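Local coordinates for Alr3790 protein (Anabaena sp., PDB 3HIX) that is of unknown function but folds as a rhodanese-like domain, a family whose active members typically transfer sulfur, at residues S23-G28 / A33-I38. Residues are numbered along the deposited sequence; the frame is centred on the assembly and turned at random.
Sequences STYNDG and AMAMPI. With MN (manganese (II) ion), chain D.
The phenol ring of Y25 takes the methyl of A35 squarely over one face and meets the backbone carbonyl of A33 at its edge. The CH-pi contact is almost perfectly centred: A35 CB stands 3.6 Å from the centroid of the Y25 ring, only 5° off the ring normal. In this rhodanese-like domain the ring thus bridges the short helix 22-26 and the edge strand 34-35 of the parallel sheet, a worked example of how one aromatic can serve two chemistries at once. Its hydroxyl donates to the carbonyl of A33, with Y25 OH to A33 O at 2.8 Å; the donor is tilted 22° from the carbonyl plane. Y25 reaches this place because CG lies anti to the backbone N (chi1 174°), sending the ring out from the helix across the strand, where CE2 also comes within 3.6 Å of A35 N. H29 stacks on the Y25 ring, and M34 ties the strand to 15-18 through backbone bonds with I16 and D18. Replacing Y25 with an alanine would probably open a gap above the A35 methyl and deprive the A33 carbonyl of its hydroxyl donor. Beyond the ring, G28 N bonds to Y25 O at 3.0 Å, and G28 is the first residue to leave helical geometry, with positive phi. Next to it, D27 binds a manganese ion through OD1, as do H102 and H104 of what is evidently the C-terminal purification tag. Three waters complete the metal's shell; one of them donates to S23 O, while D27 OD1 itself sits 2.1 Å from the manganese.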
loop_
_atom_site.group_PDB
_atom_site.type_symbol
_atom_site.label_atom_id
_atom_site.label_comp_id
_atom_site.label_asym_id
_atom_site.label_seq_id
_atom_site.Cartn_x
_atom_site.Cartn_y
_atom_site.Cartn_z
ATOM N N SER A 23 10.740 -1.787 -5.201
ATOM C CA SER A 23 11.288 -1.388 -6.493
ATOM C C SER A 23 10.157 -0.830 -7.343
ATOM O O SER A 23 10.347 0.110 -8.113
ATOM C CB SER A 23 11.909 -2.591 -7.211
ATOM O OG SER A 23 10.903 -3.487 -7.665
ATOM N N THR A 24 8.982 -1.430 -7.195
ATOM C CA THR A 24 7.798 -1.026 -7.927
ATOM C C THR A 24 7.309 0.312 -7.385
ATOM O O THR A 24 6.945 1.208 -8.143
ATOM C CB THR A 24 6.686 -2.082 -7.776
ATOM O OG1 THR A 24 7.179 -3.355 -8.211
ATOM C CG2 THR A 24 5.474 -1.706 -8.606
ATOM N N TYR A 25 7.316 0.438 -6.065
ATOM C CA TYR A 25 6.897 1.665 -5.404
ATOM C C TYR A 25 7.700 2.841 -5.966
ATOM O O TYR A 25 7.133 3.876 -6.324
ATOM C CB TYR A 25 7.100 1.503 -3.891
ATOM C CG TYR A 25 6.859 2.733 -3.042
ATOM C CD1 TYR A 25 7.895 3.624 -2.765
ATOM C CD2 TYR A 25 5.605 2.976 -2.466
ATOM C CE1 TYR A 25 7.695 4.729 -1.928
ATOM C CE2 TYR A 25 5.394 4.076 -1.628
ATOM C CZ TYR A 25 6.443 4.945 -1.363
ATOM O OH TYR A 25 6.245 6.018 -0.520
ATOM N N ASN A 26 9.012 2.663 -6.076
ATOM C CA ASN A 26 9.907 3.696 -6.597
ATOM C C ASN A 26 9.545 4.207 -7.987
ATOM O O ASN A 26 9.776 5.370 -8.287
ATOM C CB ASN A 26 11.353 3.184 -6.642
ATOM C CG ASN A 26 11.986 3.094 -5.265
ATOM O OD1 ASN A 26 13.091 2.562 -5.102
ATOM N ND2 ASN A 26 11.293 3.619 -4.270
ATOM N N ASP A 27 9.001 3.325 -8.826
ATOM C CA ASP A 27 8.617 3.662 -10.201
ATOM C C ASP A 27 7.359 4.492 -10.272
ATOM O O ASP A 27 6.997 4.988 -11.337
ATOM C CB ASP A 27 8.382 2.394 -11.034
ATOM C CG ASP A 27 9.651 1.613 -11.270
ATOM O OD1 ASP A 27 10.730 2.214 -11.123
ATOM O OD2 ASP A 27 9.566 0.413 -11.609
ATOM N N GLY A 28 6.679 4.622 -9.144
ATOM C CA GLY A 28 5.449 5.383 -9.112
ATOM C C GLY A 28 4.441 4.822 -8.134
ATOM O O GLY A 28 4.078 3.646 -8.191
ATOM N N ALA A 33 1.338 7.733 -0.184
ATOM C CA ALA A 33 1.227 6.350 0.268
ATOM C C ALA A 33 2.541 5.904 0.882
ATOM O O ALA A 33 3.610 6.347 0.466
ATOM C CB ALA A 33 0.864 5.441 -0.900
HETATM N N MSE A 34 2.459 5.027 1.875
HETATM C CA MSE A 34 3.648 4.507 2.542
HETATM C C MSE A 34 4.071 3.177 1.935
HETATM O O MSE A 34 3.225 2.346 1.588
HETATM C CB MSE A 34 3.370 4.289 4.024
HETATM C CG MSE A 34 2.775 5.476 4.739
HETATM SE SE MSE A 34 2.462 4.996 6.586
HETATM C CE MSE A 34 4.301 4.910 7.163
ATOM N N ALA A 35 5.378 2.980 1.817
ATOM C CA ALA A 35 5.923 1.741 1.278
ATOM C C ALA A 35 5.912 0.656 2.355
ATOM O O ALA A 35 6.623 0.746 3.350
ATOM C CB ALA A 35 7.342 1.957 0.795
HETATM N N MSE A 36 5.105 -0.372 2.151
HETATM C CA MSE A 36 5.048 -1.464 3.109
HETATM C C MSE A 36 4.838 -2.774 2.377
HETATM O O MSE A 36 3.749 -3.321 2.363
HETATM C CB MSE A 36 3.936 -1.224 4.134
HETATM C CG MSE A 36 4.358 -0.266 5.279
HETATM SE SE MSE A 36 3.112 -0.304 6.779
HETATM C CE MSE A 36 3.720 1.258 7.730
ATOM N N PRO A 37 5.896 -3.280 1.733
ATOM C CA PRO A 37 5.853 -4.535 0.982
ATOM C C PRO A 37 5.284 -5.681 1.829
ATOM O O PRO A 37 5.526 -5.752 3.034
ATOM C CB PRO A 37 7.317 -4.753 0.607
ATOM C CG PRO A 37 7.831 -3.349 0.462
ATOM C CD PRO A 37 7.239 -2.678 1.671
ATOM N N ILE A 38 4.537 -6.568 1.177
ATOM C CA ILE A 38 3.898 -7.713 1.826
ATOM C C ILE A 38 4.725 -8.409 2.904
ATOM O O ILE A 38 4.248 -8.625 4.018
ATOM C CB ILE A 38 3.481 -8.778 0.770
ATOM C CG1 ILE A 38 2.119 -8.419 0.169
ATOM C CG2 ILE A 38 3.423 -10.161 1.406
ATOM C CD1 ILE A 38 0.943 -8.650 1.113
HETATM MN MN MN D . 12.764 1.575 -11.412
HETATM O O HOH W 1 12.537 0.348 -9.419
HETATM O O HOH W 2 12.035 -0.369 -12.440
HETATM O O HOH W 3 13.041 2.807 -13.149
#